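Local coordinates for putative tetR-family transcriptional regulator (Streptomyces coelicolor, PDB 3FIW), which probably binds promoter DNA through a helix-turn-helix motif and controls transcription, most likely as a repressor of the TetR family, at residues G98-N103 / M152-A157. Residues are numbered along the deposited sequence; the frame is centred on the assembly and turned at random.
Sequences GWFLRN and MAMLAA
Ala-153 meets the outer rim of the Phe-100 ring twice: its CB lies 3.9 Å from Phe-100 CZ, and its carbonyl O, already accepting the helical bond from Ala-157 N, sits at the ring edge near the plane. One residue on, Met-154, a selenomethionine, makes a Met-aromatic contact, its SE 3.7 Å from Phe-100 CE1; from the ring centroid the selenium lies obliquely, 58° off the normal. Bent at chi2 and chi3, this side chain folds back so that CE reaches the edge of Trp-99, 4.3 Å from CH2, and comes within 4.2 Å of Asn-103 ND2. Asn-103 OD1 is hydrogen-bonded to Lys-136 NZ, while Met-137 and Leu-140 of helix 130-142 also pack on Met-154. A turn after Ala-153, Ala-157 sets its CB 3.9 Å from Phe-100 CZ, oblique to the ring. With CG trans to N (chi1 -171°), Phe-100 reaches between the helices, whose axes lie 11.4 Å apart at 32°, and small alanines accommodate its end. Cutting Phe-100 back to alanine is likely to open a gap facing Ala-153 and Ala-157 and leave the selenium without the nearer of its two rings. Thr-201 of the second subunit also packs on Phe-100, placing the contact beside the dimer interface. No hydrogen bond crosses between the segments: apolar packing, Met-aromatic contacts and a carbonyl at a ring edge join these helices of the TetR-like C-terminal domain.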
loop_
_atom_site.group_PDB
_atom_site.type_symbol
_atom_site.label_atom_id
_atom_site.label_comp_id
_atom_site.label_asym_id
_atom_site.label_seq_id
_atom_site.Cartn_x
_atom_site.Cartn_y
_atom_site.Cartn_z
ATOM N N GLY A 98 11.095 2.194 21.250
ATOM C CA GLY A 98 9.791 1.632 21.579
ATOM C C GLY A 98 8.624 2.503 21.150
ATOM O O GLY A 98 7.608 1.975 20.705
ATOM N N TRP A 99 8.749 3.824 21.293
ATOM C CA TRP A 99 7.748 4.743 20.804
ATOM C C TRP A 99 7.624 4.633 19.284
ATOM O O TRP A 99 6.516 4.545 18.741
ATOM C CB TRP A 99 8.059 6.186 21.150
ATOM C CG TRP A 99 7.063 7.131 20.450
ATOM C CD1 TRP A 99 5.835 7.531 20.923
ATOM C CD2 TRP A 99 7.192 7.720 19.133
ATOM N NE1 TRP A 99 5.208 8.336 19.993
ATOM C CE2 TRP A 99 6.026 8.491 18.905
ATOM C CE3 TRP A 99 8.190 7.702 18.156
ATOM C CZ2 TRP A 99 5.828 9.212 17.732
ATOM C CZ3 TRP A 99 7.996 8.415 16.987
ATOM C CH2 TRP A 99 6.827 9.161 16.778
ATOM N N PHE A 100 8.748 4.636 18.583
ATOM C CA PHE A 100 8.675 4.475 17.107
ATOM C C PHE A 100 7.838 3.259 16.674
ATOM O O PHE A 100 6.936 3.352 15.843
ATOM C CB PHE A 100 10.081 4.450 16.474
ATOM C CG PHE A 100 10.062 4.512 14.978
ATOM C CD1 PHE A 100 10.166 5.719 14.329
ATOM C CD2 PHE A 100 9.906 3.360 14.222
ATOM C CE1 PHE A 100 10.126 5.778 12.965
ATOM C CE2 PHE A 100 9.865 3.418 12.863
ATOM C CZ PHE A 100 9.981 4.621 12.232
ATOM N N LEU A 101 8.159 2.109 17.234
ATOM C CA LEU A 101 7.362 0.919 16.975
ATOM C C LEU A 101 5.911 1.146 17.327
ATOM O O LEU A 101 5.032 0.805 16.545
ATOM C CB LEU A 101 7.924 -0.263 17.779
ATOM C CG LEU A 101 9.386 -0.639 17.411
ATOM C CD1 LEU A 101 9.866 -1.718 18.352
ATOM C CD2 LEU A 101 9.518 -1.106 15.983
ATOM N N ARG A 102 5.680 1.665 18.536
ATOM C CA ARG A 102 4.336 1.960 19.041
ATOM C C ARG A 102 3.515 2.883 18.085
ATOM O O ARG A 102 2.336 2.586 17.763
ATOM C CB ARG A 102 4.437 2.516 20.464
ATOM C CG ARG A 102 3.140 2.464 21.281
ATOM C CD ARG A 102 3.247 3.126 22.683
ATOM N NE ARG A 102 4.547 2.802 23.231
ATOM C CZ ARG A 102 5.402 3.707 23.702
ATOM N NH1 ARG A 102 5.047 4.997 23.719
ATOM N NH2 ARG A 102 6.602 3.319 24.159
ATOM N N ASN A 103 4.146 3.955 17.597
ATOM C CA ASN A 103 3.512 4.859 16.601
ATOM C C ASN A 103 3.034 4.190 15.282
ATOM O O ASN A 103 1.912 4.431 14.769
ATOM C CB ASN A 103 4.484 5.971 16.270
ATOM C CG ASN A 103 3.845 7.031 15.455
ATOM O OD1 ASN A 103 2.980 7.754 15.942
ATOM N ND2 ASN A 103 4.223 7.117 14.199
HETATM N N MSE A 152 12.834 10.120 6.876
HETATM C CA MSE A 152 12.802 8.957 5.949
HETATM C C MSE A 152 12.192 7.717 6.566
HETATM O O MSE A 152 11.307 7.111 5.946
HETATM C CB MSE A 152 14.181 8.679 5.384
HETATM C CG MSE A 152 14.756 9.921 4.668
HETATM SE SE MSE A 152 13.693 10.400 3.087
HETATM C CE MSE A 152 12.527 11.761 3.786
ATOM N N ALA A 153 12.621 7.385 7.794
ATOM C CA ALA A 153 12.065 6.286 8.594
ATOM C C ALA A 153 10.588 6.409 8.792
ATOM O O ALA A 153 9.810 5.428 8.537
ATOM C CB ALA A 153 12.763 6.195 9.960
HETATM N N MSE A 154 10.183 7.603 9.211
HETATM C CA MSE A 154 8.758 7.891 9.365
HETATM C C MSE A 154 7.959 7.739 8.082
HETATM O O MSE A 154 6.880 7.194 8.119
HETATM C CB MSE A 154 8.556 9.287 9.931
HETATM C CG MSE A 154 9.121 9.414 11.313
HETATM SE SE MSE A 154 7.923 8.708 12.666
HETATM C CE MSE A 154 6.622 10.157 12.625
ATOM N N LEU A 155 8.455 8.260 6.958
ATOM C CA LEU A 155 7.829 8.009 5.669
ATOM C C LEU A 155 7.795 6.511 5.298
ATOM O O LEU A 155 6.749 6.008 4.913
ATOM C CB LEU A 155 8.519 8.818 4.566
ATOM C CG LEU A 155 8.308 10.339 4.631
ATOM C CD1 LEU A 155 9.095 11.043 3.525
ATOM C CD2 LEU A 155 6.818 10.722 4.554
ATOM N N ALA A 156 8.944 5.820 5.444
ATOM C CA ALA A 156 9.058 4.414 5.137
ATOM C C ALA A 156 8.029 3.609 5.906
ATOM O O ALA A 156 7.381 2.746 5.354
ATOM C CB ALA A 156 10.496 3.869 5.488
ATOM N N ALA A 157 7.938 3.884 7.197
ATOM C CA ALA A 157 7.143 3.135 8.133
ATOM C C ALA A 157 5.696 3.216 7.735
ATOM O O ALA A 157 5.021 2.216 7.692
ATOM C CB ALA A 157 7.359 3.661 9.562
#